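Local coordinates for C381 turret protein (PDB 4IND), which is a turret protein of an archaeal icosahedral virus, seen as a five-chain assembly of subunits each with three jelly rolls, at residues A207-V212 and F226-K231; G200-S205 and E237-S242. One frame throughout, in Å; residues are numbered along the deposited sequence.

Contact 1: A207-V212 and F226-K231. With 2HP (dihydrogenphosphate ion), chain B.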
loop_
_atom_site.group_PDB
_atom_site.type_symbol
_atom_site.label_atom_id
_atom_site.label_comp_id
_atom_site.label_asym_id
_atom_site.label_seq_id
_atom_site.Cartn_x
_atom_site.Cartn_y
_atom_site.Cartn_z
ATOM N N ALA A 207 -13.787 -24.455 4.146
ATOM C CA ALA A 207 -14.712 -23.437 4.663
ATOM C C ALA A 207 -15.940 -23.242 3.777
ATOM O O ALA A 207 -15.819 -23.014 2.572
ATOM C CB ALA A 207 -13.992 -22.100 4.857
ATOM N N THR A 208 -17.121 -23.288 4.395
ATOM C CA THR A 208 -18.398 -23.209 3.675
ATOM C C THR A 208 -19.403 -22.279 4.365
ATOM O O THR A 208 -19.618 -22.366 5.572
ATOM C CB THR A 208 -19.055 -24.593 3.574
ATOM O OG1 THR A 208 -18.128 -25.523 3.004
ATOM C CG2 THR A 208 -20.310 -24.531 2.710
ATOM N N ILE A 209 -20.021 -21.397 3.588
ATOM C CA ILE A 209 -21.044 -20.504 4.111
ATOM C C ILE A 209 -22.376 -20.765 3.406
ATOM O O ILE A 209 -22.503 -20.518 2.211
ATOM C CB ILE A 209 -20.669 -19.032 3.874
ATOM C CG1 ILE A 209 -19.290 -18.724 4.446
ATOM C CG2 ILE A 209 -21.724 -18.105 4.476
ATOM C CD1 ILE A 209 -18.698 -17.436 3.911
ATOM N N PRO A 210 -23.375 -21.262 4.142
ATOM C CA PRO A 210 -24.707 -21.453 3.558
ATOM C C PRO A 210 -25.424 -20.123 3.344
ATOM O O PRO A 210 -25.350 -19.240 4.189
ATOM C CB PRO A 210 -25.448 -22.250 4.634
ATOM C CG PRO A 210 -24.376 -22.800 5.534
ATOM C CD PRO A 210 -23.300 -21.779 5.518
ATOM N N LEU A 211 -26.118 -19.992 2.224
ATOM C CA LEU A 211 -26.927 -18.820 1.955
ATOM C C LEU A 211 -28.365 -19.237 2.186
ATOM O O LEU A 211 -28.942 -19.979 1.393
ATOM C CB LEU A 211 -26.723 -18.357 0.514
ATOM C CG LEU A 211 -25.273 -18.075 0.138
ATOM C CD1 LEU A 211 -25.139 -17.797 -1.342
ATOM C CD2 LEU A 211 -24.717 -16.915 0.947
ATOM N N VAL A 212 -28.939 -18.776 3.292
ATOM C CA VAL A 212 -30.223 -19.296 3.765
ATOM C C VAL A 212 -31.303 -18.211 3.886
ATOM O O VAL A 212 -31.032 -17.094 4.313
ATOM C CB VAL A 212 -30.056 -19.990 5.130
ATOM C CG1 VAL A 212 -31.401 -20.465 5.675
ATOM C CG2 VAL A 212 -29.069 -21.145 5.017
ATOM N N PHE A 226 -28.367 -11.505 -0.021
ATOM C CA PHE A 226 -27.399 -12.253 0.773
ATOM C C PHE A 226 -26.149 -11.389 0.876
ATOM O O PHE A 226 -25.736 -10.754 -0.109
ATOM C CB PHE A 226 -27.027 -13.571 0.091
ATOM C CG PHE A 226 -28.173 -14.543 -0.030
ATOM C CD1 PHE A 226 -28.802 -15.041 1.102
ATOM C CD2 PHE A 226 -28.605 -14.966 -1.267
ATOM C CE1 PHE A 226 -29.852 -15.945 0.987
ATOM C CE2 PHE A 226 -29.643 -15.877 -1.398
ATOM C CZ PHE A 226 -30.264 -16.363 -0.277
ATOM N N LEU A 227 -25.565 -11.336 2.068
ATOM C CA LEU A 227 -24.341 -10.572 2.278
ATOM C C LEU A 227 -23.501 -11.357 3.254
ATOM O O LEU A 227 -23.840 -11.463 4.439
ATOM C CB LEU A 227 -24.657 -9.185 2.856
ATOM C CG LEU A 227 -23.441 -8.331 3.238
ATOM C CD1 LEU A 227 -22.457 -8.263 2.072
ATOM C CD2 LEU A 227 -23.841 -6.935 3.667
ATOM N N VAL A 228 -22.423 -11.932 2.755
ATOM C CA VAL A 228 -21.495 -12.677 3.599
ATOM C C VAL A 228 -20.071 -12.184 3.356
ATOM O O VAL A 228 -19.838 -11.408 2.448
ATOM C CB VAL A 228 -21.592 -14.191 3.351
ATOM C CG1 VAL A 228 -22.991 -14.680 3.665
ATOM C CG2 VAL A 228 -21.227 -14.513 1.911
ATOM N N TYR A 229 -19.133 -12.608 4.194
ATOM C CA TYR A 229 -17.782 -12.089 4.098
ATOM C C TYR A 229 -16.796 -13.242 4.167
ATOM O O TYR A 229 -17.012 -14.193 4.906
ATOM C CB TYR A 229 -17.522 -11.103 5.249
ATOM C CG TYR A 229 -18.506 -9.961 5.356
ATOM C CD1 TYR A 229 -18.289 -8.761 4.698
ATOM C CD2 TYR A 229 -19.641 -10.072 6.137
ATOM C CE1 TYR A 229 -19.188 -7.693 4.823
ATOM C CE2 TYR A 229 -20.546 -9.019 6.253
ATOM C CZ TYR A 229 -20.311 -7.839 5.583
ATOM O OH TYR A 229 -21.188 -6.791 5.682
ATOM N N LEU A 230 -15.707 -13.147 3.412
ATOM C CA LEU A 230 -14.651 -14.150 3.444
ATOM C C LEU A 230 -13.357 -13.490 3.816
ATOM O O LEU A 230 -12.973 -12.499 3.193
ATOM C CB LEU A 230 -14.439 -14.754 2.043
ATOM C CG LEU A 230 -15.537 -15.595 1.442
ATOM C CD1 LEU A 230 -15.089 -16.091 0.047
ATOM C CD2 LEU A 230 -15.779 -16.751 2.360
ATOM N N LYS A 231 -12.669 -14.042 4.807
ATOM C CA LYS A 231 -11.300 -13.614 5.041
ATOM C C LYS A 231 -10.338 -14.505 4.262
ATOM O O LYS A 231 -10.135 -15.674 4.598
ATOM C CB LYS A 231 -10.947 -13.616 6.521
ATOM C CG LYS A 231 -9.493 -13.160 6.742
ATOM C CD LYS A 231 -9.084 -13.102 8.208
ATOM C CE LYS A 231 -7.672 -12.535 8.287
ATOM N NZ LYS A 231 -7.162 -12.442 9.668
HETATM P P 2HP B . -8.889 -10.285 11.955
HETATM O O1 2HP B . -9.841 -10.168 13.107
HETATM O O2 2HP B . -9.808 -10.441 10.777
HETATM O O3 2HP B . -7.971 -11.538 12.164
HETATM O O4 2HP B . -8.063 -8.981 11.757
#

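Contact 2: G200-S205 and E237-S242. With 2HP (dihydrogenphosphate ion), chain V.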
loop_
_atom_site.group_PDB
_atom_site.type_symbol
_atom_site.label_atom_id
_atom_site.label_comp_id
_atom_site.label_asym_id
_atom_site.label_seq_id
_atom_site.Cartn_x
_atom_site.Cartn_y
_atom_site.Cartn_z
ATOM N N GLY A 200 -27.973 -21.720 -1.611
ATOM C CA GLY A 200 -26.668 -22.120 -2.130
ATOM C C GLY A 200 -25.601 -22.029 -1.063
ATOM O O GLY A 200 -25.920 -21.851 0.110
ATOM N N THR A 201 -24.341 -22.138 -1.473
ATOM C CA THR A 201 -23.217 -22.057 -0.551
ATOM C C THR A 201 -22.084 -21.307 -1.207
ATOM O O THR A 201 -21.928 -21.331 -2.436
ATOM C CB THR A 201 -22.677 -23.445 -0.173
ATOM O OG1 THR A 201 -22.224 -24.108 -1.360
ATOM C CG2 THR A 201 -23.746 -24.279 0.493
ATOM N N ILE A 202 -21.299 -20.638 -0.378
ATOM C CA ILE A 202 -20.040 -20.076 -0.817
ATOM C C ILE A 202 -18.939 -20.820 -0.074
ATOM O O ILE A 202 -19.012 -20.997 1.134
ATOM C CB ILE A 202 -19.981 -18.579 -0.532
ATOM C CG1 ILE A 202 -20.944 -17.858 -1.475
ATOM C CG2 ILE A 202 -18.557 -18.044 -0.743
ATOM C CD1 ILE A 202 -21.234 -16.447 -1.075
ATOM N N SER A 203 -17.927 -21.289 -0.797
ATOM C CA SER A 203 -16.879 -22.039 -0.127
ATOM C C SER A 203 -15.501 -21.826 -0.727
ATOM O O SER A 203 -15.369 -21.420 -1.884
ATOM C CB SER A 203 -17.228 -23.526 -0.101
ATOM O OG SER A 203 -17.445 -24.009 -1.402
ATOM N N THR A 204 -14.487 -22.062 0.102
ATOM C CA THR A 204 -13.110 -22.272 -0.338
ATOM C C THR A 204 -12.879 -23.736 -0.010
ATOM O O THR A 204 -13.805 -24.416 0.423
ATOM C CB THR A 204 -12.110 -21.402 0.442
ATOM O OG1 THR A 204 -12.197 -21.723 1.840
ATOM C CG2 THR A 204 -12.417 -19.932 0.246
ATOM N N SER A 205 -11.673 -24.242 -0.208
ATOM C CA SER A 205 -11.418 -25.657 0.080
ATOM C C SER A 205 -11.914 -26.082 1.469
ATOM O O SER A 205 -11.729 -25.366 2.461
ATOM C CB SER A 205 -9.931 -25.989 -0.078
ATOM O OG SER A 205 -9.532 -25.878 -1.433
ATOM N N GLU A 237 -7.258 -19.439 -2.350
ATOM C CA GLU A 237 -7.740 -18.255 -3.043
ATOM C C GLU A 237 -8.917 -18.544 -3.953
ATOM O O GLU A 237 -9.593 -17.625 -4.383
ATOM C CB GLU A 237 -6.598 -17.599 -3.839
ATOM C CG GLU A 237 -5.425 -17.218 -2.942
ATOM C CD GLU A 237 -4.350 -16.381 -3.628
ATOM O OE1 GLU A 237 -4.527 -15.999 -4.799
ATOM O OE2 GLU A 237 -3.301 -16.125 -2.983
ATOM N N ASP A 238 -9.143 -19.812 -4.266
ATOM C CA ASP A 238 -10.224 -20.137 -5.193
ATOM C C ASP A 238 -11.555 -20.281 -4.458
ATOM O O ASP A 238 -11.724 -21.113 -3.565
ATOM C CB ASP A 238 -9.882 -21.358 -6.050
ATOM C CG ASP A 238 -8.826 -21.044 -7.133
ATOM O OD1 ASP A 238 -9.107 -20.260 -8.072
ATOM O OD2 ASP A 238 -7.709 -21.582 -7.043
ATOM N N VAL A 239 -12.481 -19.414 -4.816
ATOM C CA VAL A 239 -13.788 -19.359 -4.153
ATOM C C VAL A 239 -14.825 -19.983 -5.082
ATOM O O VAL A 239 -14.792 -19.763 -6.296
ATOM C CB VAL A 239 -14.161 -17.919 -3.822
ATOM C CG1 VAL A 239 -15.553 -17.841 -3.178
ATOM C CG2 VAL A 239 -13.102 -17.300 -2.908
ATOM N N LYS A 240 -15.737 -20.766 -4.517
ATOM C CA LYS A 240 -16.786 -21.400 -5.327
ATOM C C LYS A 240 -18.181 -21.110 -4.786
ATOM O O LYS A 240 -18.468 -21.360 -3.614
ATOM C CB LYS A 240 -16.540 -22.898 -5.380
ATOM C CG LYS A 240 -17.510 -23.652 -6.256
ATOM C CD LYS A 240 -17.147 -25.126 -6.265
ATOM C CE LYS A 240 -18.181 -25.950 -6.992
ATOM N NZ LYS A 240 -17.869 -27.408 -6.899
ATOM N N PHE A 241 -19.042 -20.566 -5.640
ATOM C CA PHE A 241 -20.442 -20.362 -5.281
ATOM C C PHE A 241 -21.253 -21.448 -5.984
ATOM O O PHE A 241 -21.056 -21.692 -7.170
ATOM C CB PHE A 241 -20.903 -18.981 -5.723
ATOM C CG PHE A 241 -22.394 -18.865 -5.851
ATOM C CD1 PHE A 241 -23.202 -18.907 -4.728
ATOM C CD2 PHE A 241 -22.985 -18.727 -7.100
ATOM C CE1 PHE A 241 -24.578 -18.807 -4.837
ATOM C CE2 PHE A 241 -24.361 -18.617 -7.228
ATOM C CZ PHE A 241 -25.167 -18.667 -6.085
ATOM N N SER A 242 -22.127 -22.122 -5.246
ATOM C CA SER A 242 -22.957 -23.184 -5.814
ATOM C C SER A 242 -24.402 -22.931 -5.469
ATOM O O SER A 242 -24.721 -22.640 -4.311
ATOM C CB SER A 242 -22.580 -24.552 -5.238
ATOM O OG SER A 242 -21.181 -24.715 -5.146
HETATM P P 2HP V . -6.409 -22.665 -3.963
HETATM O O1 2HP V . -7.632 -22.886 -3.026
HETATM O O2 2HP V . -6.047 -21.217 -4.055
HETATM O O3 2HP V . -6.822 -22.943 -5.366
HETATM O O4 2HP V . -5.178 -23.544 -3.612
HETATM O O HOH W 1 -19.842 -23.562 -2.812
#

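Contact 1: A207-V212 and F226-K231
Phe226, Ile209 and Leu211 bury the most surface where strand 208-212 passes strand 226-231, nearly antiparallel at 166° but 8.2 Å apart and with no hydrogen bond between them. Leu211 sets its CB over the centre of the Phe226 ring, 3.9 Å from the centroid and only 8° off the ring normal, a CH-pi contact. Phe226 CG stands anti to its own carbonyl carbon (chi1 -65°), and the ring edge carries CE1 in plane to the carbonyl O of Val212, at 3.7 Å. The ring also meets those of Tyr184 and Phe199. Further out, Leu211 CD2 crosses Val228 at about a right angle, touching CG1. Ile209 divides its branches: CG2, anti to the backbone N, meets Val228 CG1 tip to tip at 3.7 Å, while CD1, in an oblique crossing of the two side chains, comes 3.4 Å from Leu230 CD2, tighter than usual for two methyls. Beyond them Lys231, fully extended, brings NZ to O3 of a dihydrogenphosphate ion (2.8 Å), which His296 also binds. Apolar side chains meeting between two sheets that share no hydrogen bonds here are characteristic of the core of a beta-sandwich, here the middle jelly roll of the turret protein.

Contact 2: G200-S205 and E237-S242
Gly200 opens the pairing with its CA 3.0 Å from Ser242 O; the close approach is possible because glycine carries no CB there, a position that lies against that carbonyl. Thr201 and Ser242 then form a hydrogen-bonded antiparallel pair, Thr201 N to Ser242 O in the carbonyl plane and Ser242 N to Thr201 O nearly along the C=O axis, both 2.9 Å between those atoms. Thr201 OG1 lies between its backbone N and carbonyl carbon (chi1 61°), as does Ser203 OG (chi1 57°), and these two hydroxyls, together with Ser242 OG, hold one water. That water donates to Lys240 O, 2.7 Å from its oxygen, so four polar groups grip it on the face carrying Thr201, Ser203 and Ser242. Ile202 points to the other face, in a non-hydrogen-bonded pair with Phe241: its CG1 crosses obliquely to Phe241 CD1, and its CG2, anti to the backbone N, reaches Val239 CG1 at 3.9 Å. Ser203 and Lys240 form the next hydrogen-bonded pair, again with two backbone bonds, of which Lys240 N to Ser203 O, 2.7 Å, is the straighter at 168°. Past the strand's end, Thr204 lays CG2 obliquely against Val239 CG2. Where the two segments diverge, Glu237 N gives a straight bond of 2.7 Å to O2 of a dihydrogenphosphate ion, and Asp238 N adds a weak one to the same oxygen. Arg154 of the third subunit forms a salt bridge with Asp238 OD2 and, with Lys181 of that subunit, also binds the ion, whose negative charge these cations would offset. This is a regular antiparallel ladder, polar and water-linked on one face and apolar on the other, as in a jelly-roll sheet, and its end forms an anion site at a subunit interface.

In the fold
Contacts 1 and 2 are two aspects of one jelly roll, their centres about 9 Å apart: contact 2 pairs strands within a sheet, contact 1 packs that sheet against the opposing one. Strand 208-213 also pairs with strand 194-203, joined to it by probable hydrogen bonds from Ile209 N to Ile202 O (2.7 Å) and from Leu211 N to Gly200 O (2.8 Å). The apolar face of contact 2 therefore continues into contact 1, with Ile202 CD1 against Val228 CG2 at 3.6 Å and Phe241 CE1 against Leu211 CD1 at 3.7 Å. Each contact reaches a different dihydrogenphosphate ion, contact 1 through Lys231 and contact 2 through Glu237 and Asp238.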